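Local structure of isatin hydrolase (Ralstonia solanacearum, 5NMP) at residues H80-A85 and G226-K231. The protein hydrolyses the cyclic amide of isatin to isatinate as a manganese-dependent enzyme of the cyclase family. Numbering follows the deposited sequence.
Sequences HFDAPA and GLQCLK. With MN (manganese (II) ion), chain K.
Strand 80-82 supplies two ligands to the manganese site of the cyclase-family fold and pairs antiparallel with 226-228, whose Q228 lies beside the site on the same face as H80 and D82. H80 NE2 and D82 OD1 each bind the manganese at 2.2 Å; H76 is the third protein ligand. H80 CG lies between its backbone N and carbonyl carbon (chi1 71°), which sets the imidazole over Q228, whose CB makes a CH-pi contact with one ring face, 4.1 Å from its centroid. G78 O accepts a hydrogen bond from H80 ND1, fixing the ring's rotation. Q228, a known manganese-binding residue of this protein, does not coordinate the metal here: its extended chain puts NE2 3.0 Å from the manganese and OE1 3.0 Å from H80 NE2 with no hydrogen to share, the amide plane 61° from the imidazole. Beneath the site, D82 N donates a nearly straight bond to G226 O (2.8 Å, 171°), and G226 N returns one to D82 O. On the reverse face F81 CD1 touches L227 CD2 at 4.0 Å. Strand 80-82 runs between 225-228 and 255-257 in the mixed sheet; helix 214-221 meets D82 and Q228 through H216, and W147 touches L227.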
loop_
_atom_site.group_PDB
_atom_site.type_symbol
_atom_site.label_atom_id
_atom_site.label_comp_id
_atom_site.label_asym_id
_atom_site.label_seq_id
_atom_site.Cartn_x
_atom_site.Cartn_y
_atom_site.Cartn_z
ATOM N N HIS A 80 1.572 3.779 9.589
ATOM C CA HIS A 80 0.180 3.762 9.160
ATOM C C HIS A 80 -0.377 5.130 8.775
ATOM O O HIS A 80 0.280 6.159 8.929
ATOM C CB HIS A 80 -0.696 3.137 10.247
ATOM C CG HIS A 80 -0.862 3.991 11.464
ATOM N ND1 HIS A 80 -0.092 3.831 12.596
ATOM C CD2 HIS A 80 -1.730 4.994 11.738
ATOM C CE1 HIS A 80 -0.470 4.705 13.511
ATOM N NE2 HIS A 80 -1.462 5.424 13.014
ATOM N N PHE A 81 -1.611 5.104 8.280
ATOM C CA PHE A 81 -2.291 6.248 7.689
ATOM C C PHE A 81 -3.508 6.607 8.537
ATOM O O PHE A 81 -4.269 5.726 8.927
ATOM C CB PHE A 81 -2.694 5.898 6.247
ATOM C CG PHE A 81 -3.501 6.959 5.538
ATOM C CD1 PHE A 81 -2.885 7.860 4.684
ATOM C CD2 PHE A 81 -4.879 7.019 5.682
ATOM C CE1 PHE A 81 -3.622 8.822 4.015
ATOM C CE2 PHE A 81 -5.622 7.980 5.015
ATOM C CZ PHE A 81 -4.991 8.881 4.181
ATOM N N ASP A 82 -3.689 7.893 8.832
ATOM C CA ASP A 82 -4.859 8.344 9.589
ATOM C C ASP A 82 -5.895 8.986 8.670
ATOM O O ASP A 82 -5.629 10.014 8.048
ATOM C CB ASP A 82 -4.457 9.343 10.682
ATOM C CG ASP A 82 -3.678 8.695 11.821
ATOM O OD1 ASP A 82 -4.023 7.567 12.236
ATOM O OD2 ASP A 82 -2.718 9.325 12.312
ATOM N N ALA A 83 -7.075 8.380 8.588
ATOM C CA ALA A 83 -8.182 8.945 7.816
ATOM C C ALA A 83 -9.007 9.893 8.694
ATOM O O ALA A 83 -9.014 9.752 9.915
ATOM C CB ALA A 83 -9.057 7.827 7.245
ATOM N N PRO A 84 -9.698 10.867 8.080
ATOM C CA PRO A 84 -10.460 11.853 8.863
ATOM C C PRO A 84 -11.519 11.244 9.789
ATOM O O PRO A 84 -11.841 11.834 10.818
ATOM C CB PRO A 84 -11.124 12.713 7.784
ATOM C CG PRO A 84 -10.208 12.606 6.615
ATOM C CD PRO A 84 -9.699 11.192 6.641
ATOM N N ALA A 85 -12.046 10.080 9.432
ATOM C CA ALA A 85 -13.073 9.424 10.237
ATOM C C ALA A 85 -12.531 8.986 11.594
ATOM O O ALA A 85 -13.297 8.709 12.517
ATOM C CB ALA A 85 -13.645 8.230 9.490
ATOM N N GLY A 226 -3.116 11.987 8.063
ATOM C CA GLY A 226 -1.903 11.860 8.852
ATOM C C GLY A 226 -1.084 10.618 8.538
ATOM O O GLY A 226 -1.621 9.598 8.098
ATOM N N LEU A 227 0.225 10.712 8.755
ATOM C CA LEU A 227 1.127 9.574 8.616
ATOM C C LEU A 227 1.960 9.419 9.880
ATOM O O LEU A 227 2.408 10.407 10.461
ATOM C CB LEU A 227 2.034 9.738 7.397
ATOM C CG LEU A 227 1.386 9.506 6.031
ATOM C CD1 LEU A 227 2.349 9.849 4.910
ATOM C CD2 LEU A 227 0.907 8.065 5.905
ATOM N N GLN A 228 2.163 8.177 10.310
ATOM C CA GLN A 228 2.887 7.918 11.549
ATOM C C GLN A 228 3.943 6.829 11.383
ATOM O O GLN A 228 3.836 5.976 10.501
ATOM C CB GLN A 228 1.905 7.540 12.659
ATOM C CG GLN A 228 0.884 8.634 12.956
ATOM C CD GLN A 228 -0.093 8.257 14.049
ATOM O OE1 GLN A 228 0.131 7.309 14.800
ATOM N NE2 GLN A 228 -1.189 9.001 14.143
ATOM N N CYS A 229 4.966 6.883 12.237
ATOM C CA CYS A 229 6.051 5.903 12.259
ATOM C C CYS A 229 6.800 5.827 10.935
ATOM O O CYS A 229 7.090 4.741 10.432
ATOM C CB CYS A 229 5.516 4.522 12.637
ATOM S SG CYS A 229 4.896 4.424 14.328
ATOM N N LEU A 230 7.117 6.990 10.379
ATOM C CA LEU A 230 7.915 7.061 9.165
ATOM C C LEU A 230 9.399 6.961 9.494
ATOM O O LEU A 230 9.824 7.309 10.597
ATOM C CB LEU A 230 7.635 8.362 8.410
ATOM C CG LEU A 230 6.228 8.582 7.850
ATOM C CD1 LEU A 230 6.116 9.974 7.263
ATOM C CD2 LEU A 230 5.883 7.534 6.801
ATOM N N LYS A 231 10.186 6.485 8.534
ATOM C CA LYS A 231 11.634 6.442 8.685
ATOM C C LYS A 231 12.317 6.888 7.398
ATOM O O LYS A 231 11.657 7.098 6.380
ATOM C CB LYS A 231 12.098 5.038 9.073
ATOM C CG LYS A 231 11.753 3.974 8.048
ATOM C CD LYS A 231 12.318 2.623 8.442
ATOM C CE LYS A 231 13.837 2.613 8.370
ATOM N NZ LYS A 231 14.383 1.252 8.639
HETATM MN MN MN K . -3.061 6.628 13.924
#